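Thrombospondin related anonymous protein (Plasmodium falciparum, PDB 4F1J) probably acts as a membrane-anchored adhesin in parasite motility and host-cell attachment, with this magnesium-binding von Willebrand factor A domain as one part of it. Local coordinates at residues 96-101 / 137-142; 48-53 / 102-107. All coordinates share one frame; numbering follows the deposited sequence.

Contact 1: 96-101 / 137-142. With SO4 (sulfate ion), chain F.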
loop_
_atom_site.group_PDB
_atom_site.type_symbol
_atom_site.label_atom_id
_atom_site.label_comp_id
_atom_site.label_asym_id
_atom_site.label_seq_id
_atom_site.Cartn_x
_atom_site.Cartn_y
_atom_site.Cartn_z
ATOM N N ASP A 96 -0.203 7.046 11.124
ATOM C CA ASP A 96 -0.689 5.919 11.934
ATOM C C ASP A 96 -0.593 4.573 11.188
ATOM O O ASP A 96 -0.248 3.549 11.785
ATOM C CB ASP A 96 -2.135 6.138 12.407
ATOM C CG ASP A 96 -2.545 5.155 13.478
ATOM O OD1 ASP A 96 -1.775 4.986 14.451
ATOM O OD2 ASP A 96 -3.618 4.526 13.366
ATOM N N ALA A 97 -0.943 4.581 9.911
ATOM C CA ALA A 97 -0.787 3.392 9.071
ATOM C C ALA A 97 0.675 2.911 9.020
ATOM O O ALA A 97 0.969 1.717 9.114
ATOM C CB ALA A 97 -1.262 3.710 7.669
ATOM N N LEU A 98 1.587 3.840 8.789
ATOM C CA LEU A 98 3.034 3.532 8.750
ATOM C C LEU A 98 3.535 3.073 10.134
ATOM O O LEU A 98 4.379 2.166 10.245
ATOM C CB LEU A 98 3.815 4.758 8.274
ATOM C CG LEU A 98 3.622 5.191 6.821
ATOM C CD1 LEU A 98 4.234 6.605 6.623
ATOM C CD2 LEU A 98 4.228 4.153 5.851
ATOM N N LEU A 99 3.023 3.705 11.182
ATOM C CA LEU A 99 3.316 3.282 12.556
ATOM C C LEU A 99 2.971 1.797 12.799
ATOM O O LEU A 99 3.709 1.074 13.460
ATOM C CB LEU A 99 2.584 4.165 13.562
ATOM C CG LEU A 99 2.696 3.769 15.048
ATOM C CD1 LEU A 99 4.143 3.698 15.503
ATOM C CD2 LEU A 99 1.906 4.772 15.855
ATOM N N GLN A 100 1.862 1.325 12.247
ATOM C CA GLN A 100 1.470 -0.088 12.452
ATOM C C GLN A 100 2.486 -1.013 11.814
ATOM O O GLN A 100 2.796 -2.080 12.369
ATOM C CB GLN A 100 0.085 -0.367 11.899
ATOM C CG GLN A 100 -1.026 0.493 12.524
ATOM C CD GLN A 100 -0.908 0.656 14.022
ATOM O OE1 GLN A 100 -0.891 -0.330 14.774
ATOM N NE2 GLN A 100 -0.777 1.899 14.481
ATOM N N VAL A 101 3.015 -0.609 10.658
ATOM C CA VAL A 101 4.086 -1.383 10.019
ATOM C C VAL A 101 5.329 -1.425 10.920
ATOM O O VAL A 101 5.906 -2.487 11.150
ATOM C CB VAL A 101 4.443 -0.846 8.657
ATOM C CG1 VAL A 101 5.659 -1.584 8.091
ATOM C CG2 VAL A 101 3.225 -0.979 7.712
ATOM N N ARG A 137 11.129 7.448 7.522
ATOM C CA ARG A 137 12.585 7.357 7.797
ATOM C C ARG A 137 12.920 6.188 8.697
ATOM O O ARG A 137 13.903 5.479 8.472
ATOM C CB ARG A 137 13.082 8.645 8.487
ATOM C CG ARG A 137 14.508 8.535 9.045
ATOM N N LYS A 138 12.123 6.019 9.743
ATOM C CA LYS A 138 12.323 4.962 10.720
ATOM C C LYS A 138 12.165 3.610 10.028
ATOM O O LYS A 138 12.912 2.682 10.285
ATOM C CB LYS A 138 11.361 5.078 11.892
ATOM C CG LYS A 138 11.678 6.225 12.859
ATOM C CD LYS A 138 10.701 6.295 14.012
ATOM C CE LYS A 138 10.892 7.601 14.805
ATOM N NZ LYS A 138 10.084 7.603 16.047
ATOM N N LEU A 139 11.177 3.511 9.148
ATOM C CA LEU A 139 11.008 2.305 8.337
ATOM C C LEU A 139 12.188 2.085 7.393
ATOM O O LEU A 139 12.701 0.978 7.282
ATOM C CB LEU A 139 9.694 2.384 7.552
ATOM C CG LEU A 139 8.433 2.356 8.439
ATOM C CD1 LEU A 139 7.201 2.581 7.570
ATOM C CD2 LEU A 139 8.286 1.052 9.208
ATOM N N ASN A 140 12.626 3.128 6.697
ATOM C CA ASN A 140 13.778 3.025 5.803
ATOM C C ASN A 140 15.029 2.521 6.552
ATOM O O ASN A 140 15.799 1.687 6.026
ATOM C CB ASN A 140 14.094 4.387 5.147
ATOM C CG ASN A 140 13.068 4.811 4.093
ATOM O OD1 ASN A 140 12.331 3.991 3.501
ATOM N ND2 ASN A 140 13.002 6.118 3.867
ATOM N N ASP A 141 15.207 2.996 7.785
ATOM C CA ASP A 141 16.382 2.603 8.599
ATOM C C ASP A 141 16.350 1.099 8.937
ATOM O O ASP A 141 17.377 0.461 9.176
ATOM C CB ASP A 141 16.444 3.419 9.886
ATOM C CG ASP A 141 16.992 4.817 9.691
ATOM O OD1 ASP A 141 17.465 5.184 8.586
ATOM O OD2 ASP A 141 16.930 5.548 10.696
ATOM N N ARG A 142 15.145 0.543 8.964
ATOM C CA ARG A 142 14.945 -0.877 9.145
ATOM C C ARG A 142 14.865 -1.632 7.807
ATOM O O ARG A 142 14.446 -2.785 7.793
ATOM C CB ARG A 142 13.689 -1.108 9.990
ATOM C CG ARG A 142 13.850 -0.767 11.483
ATOM C CD ARG A 142 12.492 -0.853 12.187
ATOM N NE ARG A 142 12.510 -0.694 13.639
ATOM C CZ ARG A 142 12.548 -1.694 14.521
ATOM N NH1 ARG A 142 12.641 -2.965 14.124
ATOM N NH2 ARG A 142 12.540 -1.414 15.816
HETATM S S SO4 F . 12.288 2.320 15.771
HETATM O O1 SO4 F . 12.295 2.375 14.315
HETATM O O2 SO4 F . 11.233 1.424 16.239
HETATM O O3 SO4 F . 13.566 1.827 16.261
HETATM O O4 SO4 F . 12.096 3.668 16.296
#
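Leu139 pushes its forked tip between Leu98 and Val101, two side chains one helical turn apart, and each of its methyls takes one partner. CD1 of Leu139 lies 3.8 Å from CD2 of Leu98, the two side chains meeting at a slant. On the other branch, CD2 of Leu139 stops 3.9 Å from CG1 of Val101, and here the side chains run roughly at right angles. The fork also sits over the backbone between them, with Leu139 CD1 3.9 Å from the carbonyl oxygen of Leu98. Val101 offers CG1 because that methyl stands opposite the backbone N (chi1 174°), which directs it at Leu139. All three residues are buried, and the contact is apolar, made mostly by methyl groups.

Arg142 holds a sulfate, probably from the crystallisation liquor, at the edge of its guanidinium: NE donates to sulfate O1 over 3.1 Å, nearly straight at 166°, and NH2 donates to sulfate O2 at 3.2 Å. Lys138 brings CB to 3.7 Å from sulfate O1. On the far flank of 96-101, Gln100 folds back along its helix so that NE2 donates to the carbonyl oxygen of Asp96 at 3.2 Å, adding to the backbone bond from Gln100 N, which arrives at the opposite face of that carbonyl.

Helices 94-106 and 129-141 pack side by side against the sheet. Leu98 and Val101 also rest on strand 8-15 through Leu13, while Leu139 reaches on to Leu105 and Val144.

Contact 2: 48-53 / 102-107. With SO4 (sulfate ion), chain F.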
loop_
_atom_site.group_PDB
_atom_site.type_symbol
_atom_site.label_atom_id
_atom_site.label_comp_id
_atom_site.label_asym_id
_atom_site.label_seq_id
_atom_site.Cartn_x
_atom_site.Cartn_y
_atom_site.Cartn_z
ATOM N N HIS A 48 4.054 -12.655 1.535
ATOM C CA HIS A 48 3.082 -12.669 2.601
ATOM C C HIS A 48 2.512 -11.249 2.676
ATOM O O HIS A 48 3.261 -10.283 2.899
ATOM C CB HIS A 48 3.696 -12.984 3.966
ATOM C CG HIS A 48 4.238 -14.378 4.111
ATOM N ND1 HIS A 48 4.495 -14.938 5.348
ATOM C CD2 HIS A 48 4.610 -15.308 3.197
ATOM C CE1 HIS A 48 4.978 -16.160 5.186
ATOM N NE2 HIS A 48 5.070 -16.404 3.894
ATOM N N LEU A 49 1.190 -11.153 2.539
ATOM C CA LEU A 49 0.467 -9.891 2.583
ATOM C C LEU A 49 -0.007 -9.502 3.961
ATOM O O LEU A 49 -0.505 -10.319 4.729
ATOM C CB LEU A 49 -0.768 -9.988 1.666
ATOM C CG LEU A 49 -1.635 -8.740 1.528
ATOM C CD1 LEU A 49 -0.901 -7.654 0.755
ATOM C CD2 LEU A 49 -2.943 -9.188 0.832
ATOM N N TYR A 50 0.118 -8.199 4.246
ATOM C CA TYR A 50 -0.556 -7.533 5.359
ATOM C C TYR A 50 -1.381 -6.434 4.712
ATOM O O TYR A 50 -0.989 -5.874 3.693
ATOM C CB TYR A 50 0.457 -6.902 6.293
ATOM C CG TYR A 50 -0.099 -5.818 7.218
ATOM C CD1 TYR A 50 -0.184 -4.475 6.800
ATOM C CD2 TYR A 50 -0.562 -6.149 8.491
ATOM C CE1 TYR A 50 -0.665 -3.493 7.673
ATOM C CE2 TYR A 50 -1.082 -5.167 9.347
ATOM C CZ TYR A 50 -1.128 -3.851 8.921
ATOM O OH TYR A 50 -1.629 -2.886 9.801
ATOM N N ALA A 51 -2.529 -6.134 5.292
ATOM C CA ALA A 51 -3.340 -5.029 4.766
ATOM C C ALA A 51 -3.978 -4.269 5.889
ATOM O O ALA A 51 -4.490 -4.851 6.845
ATOM C CB ALA A 51 -4.423 -5.531 3.767
ATOM N N ASN A 52 -3.922 -2.950 5.781
ATOM C CA ASN A 52 -4.769 -2.091 6.600
ATOM C C ASN A 52 -5.471 -1.063 5.754
ATOM O O ASN A 52 -5.096 -0.842 4.601
ATOM C CB ASN A 52 -4.059 -1.474 7.829
ATOM C CG ASN A 52 -3.043 -0.374 7.520
ATOM O OD1 ASN A 52 -3.205 0.429 6.604
ATOM N ND2 ASN A 52 -1.986 -0.314 8.341
ATOM N N ILE A 53 -6.538 -0.501 6.318
ATOM C CA ILE A 53 -7.145 0.704 5.755
ATOM C C ILE A 53 -6.810 1.844 6.695
ATOM O O ILE A 53 -6.605 1.621 7.905
ATOM C CB ILE A 53 -8.649 0.559 5.562
ATOM C CG1 ILE A 53 -9.334 0.142 6.863
ATOM C CG2 ILE A 53 -8.935 -0.480 4.453
ATOM C CD1 ILE A 53 -10.872 0.082 6.782
ATOM N N ARG A 102 5.729 -0.264 11.437
ATOM C CA ARG A 102 6.898 -0.213 12.304
ATOM C C ARG A 102 6.679 -1.035 13.563
ATOM O O ARG A 102 7.630 -1.572 14.090
ATOM C CB ARG A 102 7.249 1.245 12.626
ATOM C CG ARG A 102 8.588 1.446 13.372
ATOM C CD ARG A 102 9.000 2.921 13.332
ATOM N NE ARG A 102 8.051 3.774 14.028
ATOM C CZ ARG A 102 8.153 4.155 15.294
ATOM N NH1 ARG A 102 9.152 3.726 16.042
ATOM N NH2 ARG A 102 7.233 4.956 15.824
ATOM N N LYS A 103 5.430 -1.168 14.041
ATOM C CA LYS A 103 5.158 -2.005 15.221
ATOM C C LYS A 103 5.404 -3.485 14.893
ATOM O O LYS A 103 5.935 -4.215 15.731
ATOM C CB LYS A 103 3.737 -1.777 15.760
ATOM C CG LYS A 103 3.568 -0.488 16.520
ATOM C CD LYS A 103 2.094 -0.227 16.791
ATOM N N HIS A 104 5.041 -3.927 13.684
ATOM C CA HIS A 104 5.387 -5.291 13.257
ATOM C C HIS A 104 6.896 -5.504 13.347
ATOM O O HIS A 104 7.361 -6.553 13.819
ATOM C CB HIS A 104 4.935 -5.593 11.819
ATOM C CG HIS A 104 3.456 -5.779 11.673
ATOM N ND1 HIS A 104 2.559 -4.740 11.780
ATOM C CD2 HIS A 104 2.716 -6.889 11.419
ATOM C CE1 HIS A 104 1.330 -5.201 11.594
ATOM N NE2 HIS A 104 1.396 -6.502 11.366
ATOM N N LEU A 105 7.666 -4.525 12.885
ATOM C CA LEU A 105 9.129 -4.659 12.846
ATOM C C LEU A 105 9.663 -4.636 14.266
ATOM O O LEU A 105 10.490 -5.487 14.637
ATOM C CB LEU A 105 9.766 -3.548 12.008
ATOM C CG LEU A 105 9.199 -3.445 10.580
ATOM C CD1 LEU A 105 9.872 -2.344 9.750
ATOM C CD2 LEU A 105 9.286 -4.781 9.879
ATOM N N ASN A 106 9.207 -3.672 15.056
ATOM C CA ASN A 106 9.572 -3.628 16.484
ATOM C C ASN A 106 9.388 -4.960 17.207
ATOM O O ASN A 106 10.286 -5.451 17.945
ATOM C CB ASN A 106 8.753 -2.562 17.207
ATOM C CG ASN A 106 9.237 -2.351 18.613
ATOM O OD1 ASN A 106 10.257 -1.702 18.813
ATOM N ND2 ASN A 106 8.540 -2.945 19.596
ATOM N N ASP A 107 8.207 -5.549 16.999
ATOM C CA ASP A 107 7.824 -6.800 17.630
ATOM C C ASP A 107 8.349 -8.082 16.949
ATOM O O ASP A 107 8.065 -9.183 17.422
ATOM C CB ASP A 107 6.295 -6.878 17.741
ATOM C CG ASP A 107 5.715 -5.832 18.689
ATOM O OD1 ASP A 107 6.478 -5.040 19.284
ATOM O OD2 ASP A 107 4.480 -5.825 18.848
HETATM S S SO4 F . 12.288 2.320 15.771
HETATM O O1 SO4 F . 12.295 2.375 14.315
HETATM O O2 SO4 F . 11.233 1.424 16.239
HETATM O O3 SO4 F . 13.566 1.827 16.261
HETATM O O4 SO4 F . 12.096 3.668 16.296
#
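Tyr50 and His104 meet ring to ring, and they are the one pair that touches between 48-53 and 102-107. The path from Tyr50 CB outward explains how. CB points at the helix, and CG stands opposite the backbone N (chi1 161°), which carries the phenol out from the sheet alongside the imidazole of His104. On one flank of the ring, CD2 lies 3.5 Å from NE2 of His104. The next carbon, CE2, makes the closest approach, 3.3 Å from CE1 of His104. Further on, CZ is still 3.9 Å from His104 CE1. At the tip, OH is met from its own strand: Asn52 ND2 donates to Tyr50 OH at 3.0 Å, coming in at the edge of the phenol and in its plane. That bond ties the tip to the residue two places along.

The ring centroids are 4.7 Å apart and the planes are inclined at 75°, so the two rings meet obliquely. The imidazole is held in its rotation by ND1, hydrogen-bonded to the carbonyl oxygen of Gln100 one turn earlier, and CE1 and NE2 are the atoms presented to Tyr50. Arg102 leans away from the strand, bending at chi3 (63°); its NE forms a salt bridge with Glu135, and NH1 makes a weak bond to sulfate O2.

A helix laid against the central sheet, here over strand 47-54 beside strand 8-15, is the layered alpha/beta architecture of the Rossmann-like von Willebrand factor A domain.

Both contacts draw on helix 94-106, and their centres are about 9 Å apart. Contact 1 uses its earlier part, residues 96-101, against helix 129-141; contact 2 uses its C-terminal part and the residue after it, 102-107, against strand 47-54. Along the chain the segments alternate: 48-53, 96-101, 102-107, then 137-142. One helix is thereby fixed on two flanks, to a neighbouring helix and to the sheet. The contacts also touch directly, with Arg102 packed on Lys138 and Leu139, and one sulfate is shared by Arg102 and Arg142. The helix begins at the metal site, with the magnesium ligand Ser95 in its first turn, so contact 1 lies closer to the metal-bearing end of the domain than contact 2.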